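Local coordinates for lipopolysaccharide biosynthesis protein wbpB (Thermus thermophilus, PDB 3O9Z), which is an NAD-dependent dehydrogenase of sugar biosynthesis that acts in the pathway to 2,3-diacetamido-2,3-dideoxy-D-mannuronic acid and binds NAD and 2-oxoglutarate, at residues 154-158 with 307-311; 158-162 with 226-231; 166-171 with 180-184. Numbering follows the deposited sequence.

Contact 1: residues 154-158 with 307-311; sequences VVLTY and RHPFL. With AKG (2-oxoglutaric acid), chain F.
A single side-chain hydrogen bond pins the C-terminal end of the chain to a strand: Thr-157 OG1 and His-308 NE2 lie 2.9 Å apart, and either could be the donor. The imidazole works at both nitrogens, because its ND1 accepts from the backbone N of Phe-310 at 3.0 Å, two residues on. Residues 154-158 form a beta strand, with phi between -114° and -136° and psi from 101° to 139°. Opposite them, 307-311 is irregular: Arg-307 and His-308 are extended, and a 3-10 turn at 309-311 is closed by Leu-311 N to His-308 O at 2.9 Å. The backbones stay well apart, the nearest CA pair, Val-155 and His-308, being separated by 7.1 Å, so the contact is made mainly by side chains. Since neighbours on a strand alternate, Val-155 (t) and Thr-157 (m) point toward the C-terminal segment while Leu-156 points away. Strand 152-160 runs inside the mixed sheet of the C-terminal domain of the Gfo/Idh/MocA family, paired with strands 221-228 and 245-251; the chain's last residues therefore pack across a sheet face, where Phe-226 meets His-308 and, edge-to-face, Phe-310. The t rotamer of His-308 carries its ring in to the strand, with NE2 3.5 Å from Val-155 CG1. Apolar contacts flank the bond: Val-155 CG1 lies 4.1 Å from Pro-309 CD, and Thr-157 CG2 lies 3.6 Å from CE2 of Phe-310 (m). Next along the strand, Tyr-158 is beyond reach of 307-311; its OH donates to O4 of 2-oxoglutarate at 2.6 Å.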
loop_
_atom_site.group_PDB
_atom_site.type_symbol
_atom_site.label_atom_id
_atom_site.label_comp_id
_atom_site.label_asym_id
_atom_site.label_seq_id
_atom_site.Cartn_x
_atom_site.Cartn_y
_atom_site.Cartn_z
ATOM N N VAL A 154 5.728 34.894 28.189
ATOM C CA VAL A 154 6.033 34.560 26.789
ATOM C C VAL A 154 4.727 34.279 26.059
ATOM O O VAL A 154 3.830 33.626 26.613
ATOM C CB VAL A 154 6.878 33.273 26.741
ATOM C CG1 VAL A 154 7.116 32.880 25.253
ATOM C CG2 VAL A 154 8.221 33.455 27.438
ATOM N N VAL A 155 4.621 34.769 24.831
ATOM C CA VAL A 155 3.514 34.398 23.962
ATOM C C VAL A 155 4.139 33.693 22.767
ATOM O O VAL A 155 4.987 34.261 22.068
ATOM C CB VAL A 155 2.725 35.629 23.490
ATOM C CG1 VAL A 155 1.662 35.207 22.498
ATOM C CG2 VAL A 155 2.078 36.319 24.691
ATOM N N LEU A 156 3.742 32.448 22.534
ATOM C CA LEU A 156 4.299 31.641 21.430
ATOM C C LEU A 156 3.149 31.430 20.467
ATOM O O LEU A 156 2.077 30.941 20.852
ATOM C CB LEU A 156 4.678 30.250 21.980
ATOM C CG LEU A 156 5.571 29.372 21.115
ATOM C CD1 LEU A 156 4.883 28.893 19.846
ATOM C CD2 LEU A 156 6.941 30.032 20.829
ATOM N N THR A 157 3.343 31.852 19.211
ATOM C CA THR A 157 2.324 31.680 18.180
ATOM C C THR A 157 2.951 30.951 17.006
ATOM O O THR A 157 4.044 31.313 16.552
ATOM C CB THR A 157 1.868 33.067 17.687
ATOM O OG1 THR A 157 1.446 33.834 18.821
ATOM C CG2 THR A 157 0.661 32.927 16.742
ATOM N N TYR A 158 2.340 29.840 16.607
ATOM C CA TYR A 158 2.984 28.928 15.662
ATOM C C TYR A 158 1.935 28.516 14.642
ATOM O O TYR A 158 1.097 27.636 14.911
ATOM C CB TYR A 158 3.538 27.702 16.428
ATOM C CG TYR A 158 4.621 26.967 15.680
ATOM C CD1 TYR A 158 4.323 26.105 14.619
ATOM C CD2 TYR A 158 5.955 27.190 15.995
ATOM C CE1 TYR A 158 5.356 25.424 13.952
ATOM C CE2 TYR A 158 6.986 26.557 15.318
ATOM C CZ TYR A 158 6.686 25.672 14.311
ATOM O OH TYR A 158 7.689 25.021 13.616
ATOM N N ARG A 307 -4.802 33.053 28.816
ATOM C CA ARG A 307 -5.411 32.825 27.522
ATOM C C ARG A 307 -4.593 33.429 26.386
ATOM O O ARG A 307 -4.390 34.644 26.365
ATOM C CB ARG A 307 -6.812 33.454 27.518
ATOM C CG ARG A 307 -7.675 33.128 26.303
ATOM C CD ARG A 307 -8.970 33.963 26.244
ATOM N NE ARG A 307 -9.654 33.975 27.532
ATOM C CZ ARG A 307 -10.124 35.065 28.136
ATOM N NH1 ARG A 307 -9.986 36.266 27.580
ATOM N NH2 ARG A 307 -10.727 34.955 29.311
ATOM N N HIS A 308 -4.172 32.640 25.394
ATOM C CA HIS A 308 -3.465 33.225 24.255
ATOM C C HIS A 308 -4.326 34.281 23.575
ATOM O O HIS A 308 -5.519 34.074 23.484
ATOM C CB HIS A 308 -3.041 32.103 23.283
ATOM C CG HIS A 308 -2.178 32.590 22.159
ATOM N ND1 HIS A 308 -2.695 33.287 21.086
ATOM C CD2 HIS A 308 -0.836 32.541 21.964
ATOM C CE1 HIS A 308 -1.717 33.588 20.247
ATOM N NE2 HIS A 308 -0.577 33.144 20.756
ATOM N N PRO A 309 -3.737 35.408 23.132
ATOM C CA PRO A 309 -4.559 36.466 22.518
ATOM C C PRO A 309 -5.468 36.004 21.390
ATOM O O PRO A 309 -6.540 36.604 21.184
ATOM C CB PRO A 309 -3.522 37.474 22.020
ATOM C CG PRO A 309 -2.372 37.287 22.944
ATOM C CD PRO A 309 -2.329 35.807 23.297
ATOM N N PHE A 310 -5.049 35.029 20.586
ATOM C CA PHE A 310 -5.903 34.579 19.486
ATOM C C PHE A 310 -7.214 33.963 19.988
ATOM O O PHE A 310 -8.179 33.829 19.229
ATOM C CB PHE A 310 -5.151 33.620 18.572
ATOM C CG PHE A 310 -4.146 34.272 17.640
ATOM C CD1 PHE A 310 -3.695 35.576 17.836
ATOM C CD2 PHE A 310 -3.532 33.514 16.645
ATOM C CE1 PHE A 310 -2.733 36.118 16.990
ATOM C CE2 PHE A 310 -2.589 34.041 15.824
ATOM C CZ PHE A 310 -2.194 35.351 15.953
ATOM N N LEU A 311 -7.274 33.587 21.262
ATOM C CA LEU A 311 -8.523 33.047 21.819
ATOM C C LEU A 311 -9.551 34.111 22.231
ATOM O O LEU A 311 -10.642 33.794 22.713
ATOM C CB LEU A 311 -8.199 32.139 23.007
ATOM C CG LEU A 311 -7.907 30.692 22.618
ATOM C CD1 LEU A 311 -7.030 30.601 21.405
ATOM C CD2 LEU A 311 -7.407 29.844 23.788
HETATM C C1 AKG F . 6.419 19.058 9.873
HETATM O O1 AKG F . 5.655 19.407 8.935
HETATM O O2 AKG F . 6.436 17.899 10.301
HETATM C C2 AKG F . 7.409 19.948 10.441
HETATM O O5 AKG F . 8.127 19.532 11.348
HETATM C C3 AKG F . 7.535 21.366 9.951
HETATM C C4 AKG F . 6.698 22.252 10.872
HETATM C C5 AKG F . 6.585 23.687 10.397
HETATM O O3 AKG F . 6.310 23.915 9.204
HETATM O O4 AKG F . 6.771 24.605 11.199
#

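Contact 2: residues 158-162 with 226-231; sequences YVTGR and FLSIDP. With AKG (2-oxoglutaric acid), chain F.
Two strands run side by side in the same direction, the axes of 158-160 and 226-228 approaching to 4.7 Å at an angle of 7°. Tyr-158 pairs with Leu-227 and Val-159 with Ser-228, at CA-CA distances of 4.8 and 4.7 Å. The parallel ladder is built from Tyr-158 N to Phe-226 O (2.8 Å), Ser-228 N to Tyr-158 O (2.9 Å) and Thr-160 N to Ser-228 O (2.9 Å). Past the strand ends it continues with Arg-162 N to Ile-229 O (3.0 Å), and a water donates to both Arg-162 O and Ile-229 O at 2.8 Å. Ser-228 OG accepts from Asp-230 N at 2.9 Å, an ST turn at the end of strand 221-228; the same OG also bonds to Thr-210. At Gly-161 a CB would collide with Pro-231 CB. On one sheet face Tyr-158 CD1 meets Leu-227 CD1 at 3.9 Å; on the other, Val-159 CG2 (t) sits 4.4 Å from Phe-226 CE2, at the ring edge. Arg-162, m at chi1 and chi2, folds back so that NH1 donates to Thr-160 OG1 and Gly-161 O, both at 2.9 Å. Its NH2 reaches 2-oxoglutarate O1 at 2.8 Å and O3 at 3.0 Å, Thr-160 OG1 donates to O3 at 2.9 Å, and Tyr-158 OH to O4 at 2.6 Å. Lys-103, His-187 and Arg-247 add further hydrogen bonds at this 2-oxoglutarate site, built at the end of a sheet strand of a Gfo/Idh/MocA C-terminal domain.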
loop_
_atom_site.group_PDB
_atom_site.type_symbol
_atom_site.label_atom_id
_atom_site.label_comp_id
_atom_site.label_asym_id
_atom_site.label_seq_id
_atom_site.Cartn_x
_atom_site.Cartn_y
_atom_site.Cartn_z
ATOM N N TYR A 158 2.340 29.840 16.607
ATOM C CA TYR A 158 2.984 28.928 15.662
ATOM C C TYR A 158 1.935 28.516 14.642
ATOM O O TYR A 158 1.097 27.636 14.911
ATOM C CB TYR A 158 3.538 27.702 16.428
ATOM C CG TYR A 158 4.621 26.967 15.680
ATOM C CD1 TYR A 158 4.323 26.105 14.619
ATOM C CD2 TYR A 158 5.955 27.190 15.995
ATOM C CE1 TYR A 158 5.356 25.424 13.952
ATOM C CE2 TYR A 158 6.986 26.557 15.318
ATOM C CZ TYR A 158 6.686 25.672 14.311
ATOM O OH TYR A 158 7.689 25.021 13.616
ATOM N N VAL A 159 1.970 29.131 13.470
ATOM C CA VAL A 159 0.965 28.887 12.439
ATOM C C VAL A 159 1.743 28.454 11.210
ATOM O O VAL A 159 2.679 29.123 10.767
ATOM C CB VAL A 159 0.179 30.167 12.087
ATOM C CG1 VAL A 159 -0.851 29.813 11.042
ATOM C CG2 VAL A 159 -0.532 30.745 13.311
ATOM N N THR A 160 1.446 27.274 10.683
ATOM C CA THR A 160 2.147 26.808 9.497
ATOM C C THR A 160 1.146 26.096 8.584
ATOM O O THR A 160 0.626 25.023 8.918
ATOM C CB THR A 160 3.384 25.966 9.873
ATOM O OG1 THR A 160 4.041 25.562 8.656
ATOM C CG2 THR A 160 2.986 24.727 10.671
ATOM N N GLY A 161 0.747 26.748 7.489
ATOM C CA GLY A 161 -0.413 26.255 6.750
ATOM C C GLY A 161 -0.150 24.905 6.109
ATOM O O GLY A 161 0.959 24.616 5.654
ATOM N N ARG A 162 -1.217 24.108 6.090
ATOM C CA ARG A 162 -1.143 22.791 5.424
ATOM C C ARG A 162 -2.339 22.628 4.508
ATOM O O ARG A 162 -3.502 22.828 4.894
ATOM C CB ARG A 162 -1.133 21.636 6.434
ATOM C CG ARG A 162 0.147 21.583 7.252
ATOM C CD ARG A 162 1.358 21.130 6.428
ATOM N NE ARG A 162 2.549 21.012 7.258
ATOM C CZ ARG A 162 3.302 22.038 7.625
ATOM N NH1 ARG A 162 2.952 23.279 7.312
ATOM N NH2 ARG A 162 4.395 21.823 8.376
ATOM N N PHE A 226 -0.275 29.090 20.995
ATOM C CA PHE A 226 -1.280 28.847 19.987
ATOM C C PHE A 226 -0.595 28.195 18.809
ATOM O O PHE A 226 0.443 28.703 18.354
ATOM C CB PHE A 226 -1.926 30.176 19.578
ATOM C CG PHE A 226 -2.991 30.030 18.529
ATOM C CD1 PHE A 226 -4.321 29.966 18.911
ATOM C CD2 PHE A 226 -2.652 29.961 17.180
ATOM C CE1 PHE A 226 -5.318 29.839 17.962
ATOM C CE2 PHE A 226 -3.655 29.826 16.209
ATOM C CZ PHE A 226 -4.995 29.725 16.614
ATOM N N LEU A 227 -1.174 27.084 18.368
ATOM C CA LEU A 227 -0.652 26.290 17.248
ATOM C C LEU A 227 -1.778 26.092 16.214
ATOM O O LEU A 227 -2.873 25.645 16.579
ATOM C CB LEU A 227 -0.227 24.933 17.844
ATOM C CG LEU A 227 0.039 23.863 16.787
ATOM C CD1 LEU A 227 1.201 24.206 15.856
ATOM C CD2 LEU A 227 0.280 22.546 17.572
ATOM N N SER A 228 -1.505 26.362 14.936
ATOM C CA SER A 228 -2.492 26.009 13.935
ATOM C C SER A 228 -1.828 25.679 12.607
ATOM O O SER A 228 -0.730 26.177 12.282
ATOM C CB SER A 228 -3.479 27.150 13.703
ATOM O OG SER A 228 -4.527 26.780 12.788
ATOM N N ILE A 229 -2.512 24.805 11.882
ATOM C CA ILE A 229 -2.182 24.516 10.486
ATOM C C ILE A 229 -3.164 25.162 9.523
ATOM O O ILE A 229 -3.142 24.858 8.319
ATOM C CB ILE A 229 -2.004 22.999 10.204
ATOM C CG1 ILE A 229 -3.254 22.281 10.690
ATOM C CG2 ILE A 229 -0.724 22.493 10.909
ATOM C CD1 ILE A 229 -3.384 20.788 10.246
ATOM N N ASP A 230 -4.039 26.010 10.065
ATOM C CA ASP A 230 -4.935 26.842 9.217
ATOM C C ASP A 230 -4.263 28.204 9.004
ATOM O O ASP A 230 -4.127 28.975 9.960
ATOM C CB ASP A 230 -6.267 26.982 9.942
ATOM C CG ASP A 230 -7.282 27.792 9.180
ATOM O OD1 ASP A 230 -6.885 28.439 8.193
ATOM O OD2 ASP A 230 -8.454 27.801 9.630
ATOM N N PRO A 231 -3.873 28.507 7.759
ATOM C CA PRO A 231 -3.146 29.760 7.531
ATOM C C PRO A 231 -4.019 31.020 7.670
ATOM O O PRO A 231 -3.465 32.111 7.745
ATOM C CB PRO A 231 -2.644 29.584 6.091
ATOM C CG PRO A 231 -3.708 28.774 5.435
ATOM C CD PRO A 231 -4.038 27.721 6.519
HETATM C C1 AKG F . 6.419 19.058 9.873
HETATM O O1 AKG F . 5.655 19.407 8.935
HETATM O O2 AKG F . 6.436 17.899 10.301
HETATM C C2 AKG F . 7.409 19.948 10.441
HETATM O O5 AKG F . 8.127 19.532 11.348
HETATM C C3 AKG F . 7.535 21.366 9.951
HETATM C C4 AKG F . 6.698 22.252 10.872
HETATM C C5 AKG F . 6.585 23.687 10.397
HETATM O O3 AKG F . 6.310 23.915 9.204
HETATM O O4 AKG F . 6.771 24.605 11.199
HETATM O O HOH W 1 -4.786 22.783 7.387
#

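Contact 3: residues 166-171 with 180-184; sequences YGKSWK and LATNI. With NAD (nicotinamide-adenine-dinucleotide), chain E; AKG (2-oxoglutaric acid), chain F.
Tyr-166 opens a 3-10 turn, and its t rotamer sends the ring toward the short helix 180-183, where its OH accepts from Asn-183 ND2 at 2.9 Å and lies 3.5 Å from Ile-184 CG1 and 4.1 Å from Leu-180 CD1. Tyr-166 O receives both Ser-169 N (3.1 Å) and Ser-169 OG (2.8 Å). Ser-169 OG in turn accepts from Lys-171 N at 3.1 Å, an ST turn leading into the next 3-10 segment. Trp-170 (p) places CH2 3.8 Å from Asn-183 OD1, while its NE1 donates to NAD O2A at 2.8 Å. The closest backbone approach is Lys-171 CA to Asn-183 CA, 7.0 Å. Lys-171 extends NZ to NAD O1N at 2.8 Å and to a water, also at 2.8 Å. That water donates to Asn-183 OD1 and to 2-oxoglutarate O2, each at 2.7 Å; Asn-82 bonds the same OD1. Trp-170 and Lys-171 thus hold one phosphate each of the dinucleotide, at a pocket where the C-terminal domain meets NAD held by the Rossmann fold.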
loop_
_atom_site.group_PDB
_atom_site.type_symbol
_atom_site.label_atom_id
_atom_site.label_comp_id
_atom_site.label_asym_id
_atom_site.label_seq_id
_atom_site.Cartn_x
_atom_site.Cartn_y
_atom_site.Cartn_z
ATOM N N TYR A 166 -2.813 16.965 3.840
ATOM C CA TYR A 166 -2.390 16.637 5.224
ATOM C C TYR A 166 -3.469 15.830 5.935
ATOM O O TYR A 166 -3.150 14.833 6.617
ATOM C CB TYR A 166 -2.036 17.965 5.911
ATOM C CG TYR A 166 -1.459 17.863 7.291
ATOM C CD1 TYR A 166 -0.092 17.974 7.476
ATOM C CD2 TYR A 166 -2.279 17.765 8.411
ATOM C CE1 TYR A 166 0.456 17.925 8.773
ATOM C CE2 TYR A 166 -1.740 17.721 9.723
ATOM C CZ TYR A 166 -0.403 17.794 9.853
ATOM O OH TYR A 166 0.186 17.761 11.133
ATOM N N GLY A 167 -4.742 16.212 5.790
ATOM C CA GLY A 167 -5.860 15.494 6.400
ATOM C C GLY A 167 -6.176 14.110 5.892
ATOM O O GLY A 167 -7.033 13.429 6.465
ATOM N N LYS A 168 -5.476 13.694 4.833
ATOM C CA LYS A 168 -5.615 12.361 4.252
ATOM C C LYS A 168 -4.349 11.543 4.454
ATOM O O LYS A 168 -4.254 10.420 3.954
ATOM C CB LYS A 168 -6.005 12.444 2.767
ATOM C CG LYS A 168 -7.414 13.038 2.692
ATOM C CD LYS A 168 -7.959 12.916 1.259
ATOM C CE LYS A 168 -9.382 13.458 1.278
ATOM N NZ LYS A 168 -9.963 13.502 -0.137
ATOM N N SER A 169 -3.443 12.060 5.287
ATOM C CA SER A 169 -2.133 11.399 5.507
ATOM C C SER A 169 -2.039 10.839 6.932
ATOM O O SER A 169 -2.877 11.093 7.809
ATOM C CB SER A 169 -1.040 12.440 5.258
ATOM O OG SER A 169 -0.883 13.283 6.381
ATOM N N TRP A 170 -0.932 10.120 7.155
ATOM C CA TRP A 170 -0.629 9.600 8.491
ATOM C C TRP A 170 -0.514 10.727 9.503
ATOM O O TRP A 170 -0.597 10.485 10.706
ATOM C CB TRP A 170 0.675 8.794 8.457
ATOM C CG TRP A 170 1.892 9.618 8.111
ATOM C CD1 TRP A 170 2.469 9.778 6.874
ATOM C CD2 TRP A 170 2.728 10.350 9.012
ATOM N NE1 TRP A 170 3.544 10.600 6.936
ATOM C CE2 TRP A 170 3.736 10.974 8.249
ATOM C CE3 TRP A 170 2.688 10.589 10.405
ATOM C CZ2 TRP A 170 4.710 11.786 8.817
ATOM C CZ3 TRP A 170 3.650 11.419 10.960
ATOM C CH2 TRP A 170 4.622 12.049 10.175
ATOM N N LYS A 171 -0.239 11.948 9.053
ATOM C CA LYS A 171 -0.064 13.077 9.957
ATOM C C LYS A 171 -1.220 13.364 10.867
ATOM O O LYS A 171 -1.049 13.937 11.960
ATOM C CB LYS A 171 0.462 14.318 9.200
ATOM C CG LYS A 171 1.859 14.062 8.577
ATOM C CD LYS A 171 2.070 14.900 7.315
ATOM C CE LYS A 171 3.409 14.624 6.655
ATOM N NZ LYS A 171 4.501 15.452 7.290
ATOM N N LEU A 180 -1.680 16.762 16.488
ATOM C CA LEU A 180 -1.153 18.056 16.044
ATOM C C LEU A 180 -0.081 18.638 16.980
ATOM O O LEU A 180 0.950 19.125 16.534
ATOM C CB LEU A 180 -2.336 19.014 15.821
ATOM C CG LEU A 180 -1.938 20.395 15.298
ATOM C CD1 LEU A 180 -1.503 20.233 13.866
ATOM C CD2 LEU A 180 -3.153 21.324 15.367
ATOM N N ALA A 181 -0.360 18.575 18.288
ATOM C CA ALA A 181 0.587 19.159 19.250
ATOM C C ALA A 181 1.912 18.424 19.319
ATOM O O ALA A 181 2.941 19.023 19.672
ATOM C CB ALA A 181 -0.049 19.184 20.650
ATOM N N THR A 182 1.936 17.184 18.845
ATOM C CA THR A 182 3.200 16.466 18.732
ATOM C C THR A 182 3.821 16.708 17.355
ATOM O O THR A 182 4.961 17.144 17.231
ATOM C CB THR A 182 2.981 14.973 18.910
ATOM O OG1 THR A 182 2.569 14.699 20.260
ATOM C CG2 THR A 182 4.275 14.187 18.664
ATOM N N ASN A 183 3.063 16.373 16.315
ATOM C CA ASN A 183 3.627 16.373 14.976
ATOM C C ASN A 183 4.136 17.731 14.574
ATOM O O ASN A 183 5.212 17.787 14.015
ATOM C CB ASN A 183 2.606 15.877 13.957
ATOM C CG ASN A 183 3.230 15.648 12.610
ATOM O OD1 ASN A 183 4.249 14.964 12.516
ATOM N ND2 ASN A 183 2.686 16.285 11.562
ATOM N N ILE A 184 3.377 18.795 14.850
ATOM C CA ILE A 184 3.873 20.118 14.528
ATOM C C ILE A 184 4.399 20.771 15.806
ATOM O O ILE A 184 5.469 21.334 15.798
ATOM C CB ILE A 184 2.759 20.960 13.912
ATOM C CG1 ILE A 184 2.157 20.254 12.691
ATOM C CG2 ILE A 184 3.328 22.332 13.510
ATOM C CD1 ILE A 184 3.096 20.018 11.505
HETATM P PA NAD E . 5.957 11.920 4.193
HETATM O O1A NAD E . 6.195 12.855 3.067
HETATM O O2A NAD E . 4.583 11.285 4.456
HETATM O O5B NAD E . 7.048 10.813 3.913
HETATM C C5B NAD E . 7.014 9.720 4.788
HETATM C C4B NAD E . 7.798 8.557 4.132
HETATM O O4B NAD E . 7.964 7.456 5.064
HETATM C C3B NAD E . 6.943 7.983 2.968
HETATM O O3B NAD E . 7.679 7.982 1.727
HETATM C C2B NAD E . 6.531 6.578 3.441
HETATM O O2B NAD E . 6.378 5.610 2.394
HETATM C C1B NAD E . 7.796 6.260 4.292
HETATM N N9A NAD E . 7.529 5.127 5.217
HETATM C C8A NAD E . 6.400 4.559 5.725
HETATM N N7A NAD E . 6.700 3.509 6.485
HETATM C C5A NAD E . 8.058 3.320 6.409
HETATM C C6A NAD E . 8.991 2.364 6.964
HETATM N N6A NAD E . 8.536 1.319 7.722
HETATM N N1A NAD E . 10.251 2.617 6.631
HETATM C C2A NAD E . 10.775 3.590 5.897
HETATM N N3A NAD E . 9.916 4.483 5.342
HETATM C C4A NAD E . 8.617 4.348 5.632
HETATM O O3 NAD E . 6.393 12.641 5.553
HETATM P PN NAD E . 7.506 13.692 5.868
HETATM O O1N NAD E . 6.868 15.080 5.915
HETATM O O2N NAD E . 8.701 13.469 4.984
HETATM O O5D NAD E . 7.820 13.423 7.411
HETATM C C5D NAD E . 8.795 12.432 7.616
HETATM C C4D NAD E . 9.320 12.647 9.047
HETATM O O4D NAD E . 10.054 13.891 8.999
HETATM C C3D NAD E . 8.258 12.771 10.149
HETATM O O3D NAD E . 8.884 12.260 11.369
HETATM C C2D NAD E . 8.146 14.298 10.291
HETATM O O2D NAD E . 7.766 14.693 11.600
HETATM C C1D NAD E . 9.533 14.849 9.938
HETATM N N1N NAD E . 9.495 16.207 9.398
HETATM C C2N NAD E . 10.310 17.119 9.885
HETATM C C3N NAD E . 10.379 18.425 9.445
HETATM C C7N NAD E . 11.304 19.318 10.166
HETATM O O7N NAD E . 12.288 18.879 10.800
HETATM N N7N NAD E . 11.076 20.611 9.968
HETATM C C4N NAD E . 9.533 18.787 8.388
HETATM C C5N NAD E . 8.746 17.776 7.834
HETATM C C6N NAD E . 8.734 16.473 8.325
HETATM C C1 AKG F . 6.419 19.058 9.873
HETATM O O1 AKG F . 5.655 19.407 8.935
HETATM O O2 AKG F . 6.436 17.899 10.301
HETATM C C2 AKG F . 7.409 19.948 10.441
HETATM O O5 AKG F . 8.127 19.532 11.348
HETATM C C3 AKG F . 7.535 21.366 9.951
HETATM C C4 AKG F . 6.698 22.252 10.872
HETATM C C5 AKG F . 6.585 23.687 10.397
HETATM O O3 AKG F . 6.310 23.915 9.204
HETATM O O4 AKG F . 6.771 24.605 11.199
HETATM O O HOH W 2 5.062 15.613 9.980
#

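Overall arrangement
Strand 152-160 is the common element: contacts 1 and 2 both begin on it, share Tyr-158 and lie with centres 12 Å apart. Phe-226 of contact 2 packs against His-308, Phe-310 and Leu-311 of contact 1, so the chain terminus and the strand pair 152-160/221-228 form one continuous region. Contact 3, closed by two segments just after that strand, is nested in sequence within the loops of both others. Its centre lies 12 Å from contact 2 and 21 Å from contact 1, and Ile-184 touches Tyr-158 and Leu-227. The series therefore runs from the C-terminal tail through the sheet and 2-oxoglutarate to NAD, the C-terminal domain contributing ligand-binding groups alongside those of the Rossmann fold.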